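Local structure of ubiquitin-conjugating enzyme (Plasmodium vivax, 2FO3) at residues Leu57-Pro62 with Leu103-Leu108; Pro70-Leu75 with Leu110-Met115. The protein probably carries activated ubiquitin as a thioester and passes it on to substrates, through the ubiquitin-conjugating (E2) domain held in this chain. One frame throughout, in Å; residues are numbered along the deposited sequence. Where two conformers were deposited one is given.

Interaction 1: Leu57-Pro62 with Leu103-Leu108; sequences LKIIFP and LSISGL
I105, the first residue of helix 105-116, meets I59 of the inner strand 54-60 and F61 just after it. The contact between the two segments is wholly apolar. I105 uses both of its branches. The CG2 methyl of I105 lies 3.7 Å from CD1 of I59, and the two isoleucines pass alongside each other in opposite directions. The other branch goes to the phenylalanine. CD1 of I105 comes within 3.6 Å of CE1 of F61, and CG1 of I105 is 3.8 Å from CZ of F61. The contact thus falls on the CE1 and CZ atoms of the ring, which the isoleucine reaches obliquely. In I105, CG2 is anti to the backbone N while CG1 is anti to the carbonyl carbon (chi1 -55°). The two branches thus diverge, one to each partner. All three residues are buried.

Polar bonds sit on the helix side and shape its start. S104 is the N-cap. Its OG accepts from N of G107 at 2.9 Å, with an N-H...O angle of 153°. Its backbone O accepts from N of L108 at 3.0 Å, the first turn of the helix. The N-H of I105 donates to OE1 of E14 in helix 10-20. This ties the start of the helix to the N-terminal helix.

The surroundings continue the apolar layer. F61 packs edge-to-face with both W38 and Y65, and it also touches I11 of helix 10-20. I105 touches W38 and Y65 too. Strand 54-60 runs between strands 37-43 and 71-74 in the antiparallel sheet of the UBC fold, with helix 105-116 packed across one face and helix 10-20 near F61, just beyond the strand's end.

Interaction 2: Pro70-Leu75 with Leu110-Met115; sequences PIVYFL and LSIISM
I112 reaches from the middle of helix 105-116 to V72 and F74 on strand 71-74. Both contacts are apolar. At the first, CD1 of I112 lies 3.8 Å from CG1 of V72, methyl against methyl, with the two side chains at a slant to each other. At the second, the CG2 methyl of I112 is 3.6 Å from CZ of F74 and 3.9 Å from its CE2. The methyl comes obliquely to the far end of the ring. With chi1 of F74 at -76°, CG is anti to the carbonyl carbon, and the ring extends toward the helix although its CB does not point there.

Within the two segments, the backbone hydrogen bonds are those of the helix, such as N of S114 to O of L110 at 2.8 Å. The strand bonds instead to strand 54-60, I71 with I60 and Y73 with K58.

L57 of that strand touches V72, F74 and I112. Here the helix packs on a face of the antiparallel UBC sheet, over its outermost strand 71-74.

Strand and helix are thus joined by van der Waals contact and buried hydrocarbon. Such packing depends on shape and carries little directional preference of its own.

Interactions 1 and 2 both belong to the buried core. They join successive parts of helix 105-116 to neighbouring strands of one sheet, and their centres are about 8 Å apart. In each, a single helix isoleucine meets an aliphatic and an aromatic residue of a strand segment. They differ in their setting. Interaction 1 lies at the start of the helix, where an N-cap bond and a carboxylate of helix 10-20 accompany the packing. Interaction 2 lies further along, where the helix bonds are regular. The strands are paired by probable hydrogen bonds from N of I60 to O of I71 and from N of K58 to O of Y73. L57 packs against V72 and F74.

Interaction 1: Leu57-Pro62 with Leu103-Leu108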
loop_
_atom_site.group_PDB
_atom_site.type_symbol
_atom_site.label_atom_id
_atom_site.label_comp_id
_atom_site.label_asym_id
_atom_site.label_seq_id
_atom_site.Cartn_x
_atom_site.Cartn_y
_atom_site.Cartn_z
ATOM N N LEU A 57 -2.664 3.958 -4.091
ATOM C CA LEU A 57 -3.054 2.935 -3.127
ATOM C C LEU A 57 -3.566 3.626 -1.866
ATOM O O LEU A 57 -2.840 4.442 -1.219
ATOM C CB LEU A 57 -1.794 2.111 -2.814
ATOM C CG LEU A 57 -1.689 0.656 -2.423
ATOM C CD1 LEU A 57 -2.441 -0.288 -3.371
ATOM C CD2 LEU A 57 -0.187 0.282 -2.375
ATOM N N LYS A 58 -4.794 3.319 -1.490
ATOM C CA LYS A 58 -5.346 3.862 -0.249
ATOM C C LYS A 58 -5.119 2.867 0.890
ATOM O O LYS A 58 -5.375 1.670 0.732
ATOM C CB LYS A 58 -6.813 4.202 -0.377
ATOM C CG LYS A 58 -7.340 4.862 0.890
ATOM C CD LYS A 58 -8.583 5.733 0.576
ATOM C CE LYS A 58 -9.507 5.772 1.775
ATOM N NZ LYS A 58 -10.784 6.556 1.461
ATOM N N ILE A 59 -4.640 3.380 2.010
ATOM C CA ILE A 59 -4.295 2.585 3.171
ATOM C C ILE A 59 -5.067 3.075 4.378
ATOM O O ILE A 59 -4.945 4.220 4.775
ATOM C CB ILE A 59 -2.770 2.580 3.448
ATOM C CG1 ILE A 59 -1.994 1.995 2.247
ATOM C CG2 ILE A 59 -2.464 1.745 4.718
ATOM C CD1 ILE A 59 -0.497 2.328 2.293
ATOM N N ILE A 60 -5.901 2.203 4.943
ATOM C CA ILE A 60 -6.684 2.569 6.122
ATOM C C ILE A 60 -6.285 1.750 7.319
ATOM O O ILE A 60 -6.361 0.503 7.295
ATOM C CB ILE A 60 -8.211 2.383 5.872
ATOM C CG1 ILE A 60 -8.645 3.093 4.587
ATOM C CG2 ILE A 60 -9.024 2.862 7.095
ATOM C CD1 ILE A 60 -9.955 2.643 4.042
ATOM N N PHE A 61 -5.880 2.431 8.378
ATOM C CA PHE A 61 -5.533 1.752 9.633
ATOM C C PHE A 61 -6.770 1.612 10.528
ATOM O O PHE A 61 -7.325 2.633 10.970
ATOM C CB PHE A 61 -4.483 2.530 10.390
ATOM C CG PHE A 61 -3.210 2.705 9.641
ATOM C CD1 PHE A 61 -2.180 1.757 9.744
ATOM C CD2 PHE A 61 -3.026 3.824 8.812
ATOM C CE1 PHE A 61 -0.980 1.933 9.031
ATOM C CE2 PHE A 61 -1.827 3.992 8.092
ATOM C CZ PHE A 61 -0.817 3.045 8.203
ATOM N N PRO A 62 -7.214 0.352 10.774
ATOM C CA PRO A 62 -8.376 0.114 11.617
ATOM C C PRO A 62 -8.060 0.383 13.088
ATOM O O PRO A 62 -6.888 0.483 13.485
ATOM C CB PRO A 62 -8.692 -1.370 11.368
ATOM C CG PRO A 62 -7.354 -1.984 11.068
ATOM C CD PRO A 62 -6.648 -0.917 10.248
ATOM N N LEU A 103 4.808 -6.529 10.252
ATOM C CA LEU A 103 4.889 -6.013 8.887
ATOM C C LEU A 103 4.950 -4.477 8.914
ATOM O O LEU A 103 4.137 -3.830 9.596
ATOM C CB LEU A 103 3.664 -6.481 8.070
ATOM C CG LEU A 103 3.362 -5.975 6.646
ATOM C CD1 LEU A 103 4.483 -6.299 5.675
ATOM C CD2 LEU A 103 2.007 -6.520 6.124
ATOM N N SER A 104 5.931 -3.914 8.207
ATOM C CA SER A 104 5.959 -2.476 7.973
ATOM C C SER A 104 5.037 -2.119 6.813
ATOM O O SER A 104 4.855 -2.920 5.877
ATOM C CB SER A 104 7.386 -2.008 7.638
ATOM O OG SER A 104 7.801 -2.412 6.350
ATOM N N ILE A 105 4.477 -0.907 6.828
ATOM C CA ILE A 105 3.647 -0.478 5.693
ATOM C C ILE A 105 4.507 -0.335 4.424
ATOM O O ILE A 105 4.084 -0.688 3.324
ATOM C CB ILE A 105 2.900 0.839 6.009
ATOM C CG1 ILE A 105 2.066 0.691 7.308
ATOM C CG2 ILE A 105 2.082 1.336 4.783
ATOM C CD1 ILE A 105 0.999 -0.476 7.303
ATOM N N SER A 106 5.695 0.230 4.572
ATOM C CA SER A 106 6.643 0.266 3.465
ATOM C C SER A 106 6.827 -1.131 2.783
ATOM O O SER A 106 6.754 -1.246 1.559
ATOM C CB SER A 106 8.000 0.826 3.934
ATOM O OG SER A 106 8.787 1.075 2.805
ATOM N N GLY A 107 7.062 -2.174 3.586
ATOM C CA GLY A 107 7.241 -3.552 3.082
ATOM C C GLY A 107 5.961 -4.105 2.445
ATOM O O GLY A 107 6.030 -4.856 1.460
ATOM N N LEU A 108 4.815 -3.750 3.015
ATOM C CA LEU A 108 3.534 -4.162 2.444
ATOM C C LEU A 108 3.381 -3.606 1.029
ATOM O O LEU A 108 3.068 -4.345 0.107
ATOM C CB LEU A 108 2.387 -3.704 3.353
ATOM C CG LEU A 108 0.985 -3.905 2.822
ATOM C CD1 LEU A 108 0.710 -5.399 2.680
ATOM C CD2 LEU A 108 -0.005 -3.225 3.753
#

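Interaction 2: Pro70-Leu75 with Leu110-Met115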
loop_
_atom_site.group_PDB
_atom_site.type_symbol
_atom_site.label_atom_id
_atom_site.label_comp_id
_atom_site.label_asym_id
_atom_site.label_seq_id
_atom_site.Cartn_x
_atom_site.Cartn_y
_atom_site.Cartn_z
ATOM N N PRO A 70 -3.826 -3.418 8.026
ATOM C CA PRO A 70 -4.435 -2.229 7.424
ATOM C C PRO A 70 -5.312 -2.691 6.266
ATOM O O PRO A 70 -5.096 -3.794 5.720
ATOM C CB PRO A 70 -3.222 -1.437 6.902
ATOM C CG PRO A 70 -2.158 -2.479 6.674
ATOM C CD PRO A 70 -2.370 -3.517 7.744
ATOM N N ILE A 71 -6.319 -1.910 5.921
ATOM C CA ILE A 71 -7.079 -2.190 4.701
ATOM C C ILE A 71 -6.373 -1.422 3.571
ATOM O O ILE A 71 -6.080 -0.205 3.715
ATOM C CB ILE A 71 -8.546 -1.748 4.862
ATOM C CG1 ILE A 71 -9.265 -2.679 5.857
ATOM C CG2 ILE A 71 -9.247 -1.719 3.480
ATOM C CD1 ILE A 71 -10.255 -1.978 6.780
ATOM N N VAL A 72 -6.073 -2.113 2.464
ATOM C CA VAL A 72 -5.281 -1.505 1.349
ATOM C C VAL A 72 -5.914 -1.852 0.026
ATOM O O VAL A 72 -6.138 -3.052 -0.274
ATOM C CB VAL A 72 -3.790 -2.000 1.357
ATOM C CG1 VAL A 72 -2.958 -1.364 0.227
ATOM C CG2 VAL A 72 -3.138 -1.701 2.651
ATOM N N TYR A 73 -6.215 -0.827 -0.775
ATOM C CA TYR A 73 -6.755 -1.054 -2.099
ATOM C C TYR A 73 -6.380 0.079 -3.056
ATOM O O TYR A 73 -6.083 1.202 -2.614
ATOM C CB TYR A 73 -8.282 -1.253 -2.032
ATOM C CG TYR A 73 -9.049 -0.049 -1.548
ATOM C CD1 TYR A 73 -9.548 0.894 -2.452
ATOM C CD2 TYR A 73 -9.263 0.160 -0.176
ATOM C CE1 TYR A 73 -10.236 2.007 -2.013
ATOM C CE2 TYR A 73 -9.980 1.280 0.284
ATOM C CZ TYR A 73 -10.461 2.191 -0.645
ATOM O OH TYR A 73 -11.170 3.282 -0.212
ATOM N N PHE A 74 -6.403 -0.220 -4.355
ATOM C CA PHE A 74 -6.073 0.779 -5.383
ATOM C C PHE A 74 -7.239 1.707 -5.686
ATOM O O PHE A 74 -8.402 1.265 -5.778
ATOM C CB PHE A 74 -5.661 0.099 -6.663
ATOM C CG PHE A 74 -4.278 -0.473 -6.628
ATOM C CD1 PHE A 74 -3.164 0.346 -6.899
ATOM C CD2 PHE A 74 -4.074 -1.828 -6.341
ATOM C CE1 PHE A 74 -1.858 -0.187 -6.876
ATOM C CE2 PHE A 74 -2.790 -2.361 -6.319
ATOM C CZ PHE A 74 -1.673 -1.526 -6.594
ATOM N N LEU A 75 -6.935 3.000 -5.845
ATOM C CA LEU A 75 -7.949 3.960 -6.251
ATOM C C LEU A 75 -8.220 3.752 -7.727
ATOM O O LEU A 75 -7.461 3.046 -8.409
ATOM C CB LEU A 75 -7.518 5.401 -5.921
ATOM C CG LEU A 75 -7.374 5.702 -4.416
ATOM C CD1 LEU A 75 -6.976 7.142 -4.201
ATOM C CD2 LEU A 75 -8.649 5.366 -3.612
ATOM N N LEU A 110 5.842 -2.473 -0.887
ATOM C CA LEU A 110 6.852 -3.085 -1.764
ATOM C C LEU A 110 6.412 -4.494 -2.260
ATOM O O LEU A 110 6.660 -4.853 -3.417
ATOM C CB LEU A 110 8.224 -3.114 -1.087
ATOM C CG LEU A 110 9.453 -3.320 -1.947
ATOM C CD1 LEU A 110 9.655 -2.193 -2.989
ATOM C CD2 LEU A 110 10.640 -3.431 -1.023
ATOM N N SER A 111 5.790 -5.275 -1.389
ATOM C CA SER A 111 5.253 -6.595 -1.797
ATOM C C SER A 111 4.166 -6.479 -2.866
ATOM O O SER A 111 4.060 -7.345 -3.747
ATOM C CB SER A 111 4.724 -7.366 -0.595
ATOM O OG SER A 111 5.786 -7.653 0.312
ATOM N N ILE A 112 3.371 -5.417 -2.791
ATOM C CA ILE A 112 2.319 -5.167 -3.803
ATOM C C ILE A 112 2.992 -4.819 -5.101
ATOM O O ILE A 112 2.634 -5.334 -6.148
ATOM C CB ILE A 112 1.322 -4.031 -3.347
ATOM C CG1 ILE A 112 0.470 -4.521 -2.145
ATOM C CG2 ILE A 112 0.458 -3.512 -4.559
ATOM C CD1 ILE A 112 -0.197 -3.394 -1.312
ATOM N N ILE A 113 4.026 -3.982 -5.030
ATOM C CA ILE A 113 4.720 -3.565 -6.236
ATOM C C ILE A 113 5.380 -4.799 -6.846
ATOM O O ILE A 113 5.344 -4.999 -8.050
ATOM C CB ILE A 113 5.780 -2.450 -5.945
ATOM C CG1 ILE A 113 5.090 -1.180 -5.465
ATOM C CG2 ILE A 113 6.620 -2.145 -7.195
ATOM C CD1 ILE A 113 6.086 -0.148 -4.892
ATOM N N SER A 114 5.966 -5.635 -5.994
ATOM C CA SER A 114 6.517 -6.914 -6.450
ATOM C C SER A 114 5.474 -7.774 -7.186
ATOM O O SER A 114 5.743 -8.271 -8.311
ATOM C CB SER A 114 7.101 -7.689 -5.274
ATOM O OG SER A 114 7.693 -8.882 -5.739
ATOM N N MET A 115 4.309 -7.954 -6.551
ATOM C CA MET A 115 3.170 -8.717 -7.136
ATOM C C MET A 115 2.819 -8.182 -8.523
ATOM O O MET A 115 2.726 -8.943 -9.480
ATOM C CB MET A 115 1.962 -8.674 -6.206
ATOM C CG MET A 115 0.698 -9.442 -6.697
ATOM S SD MET A 115 -0.751 -8.848 -5.803
ATOM C CE MET A 115 -1.002 -7.244 -6.563
#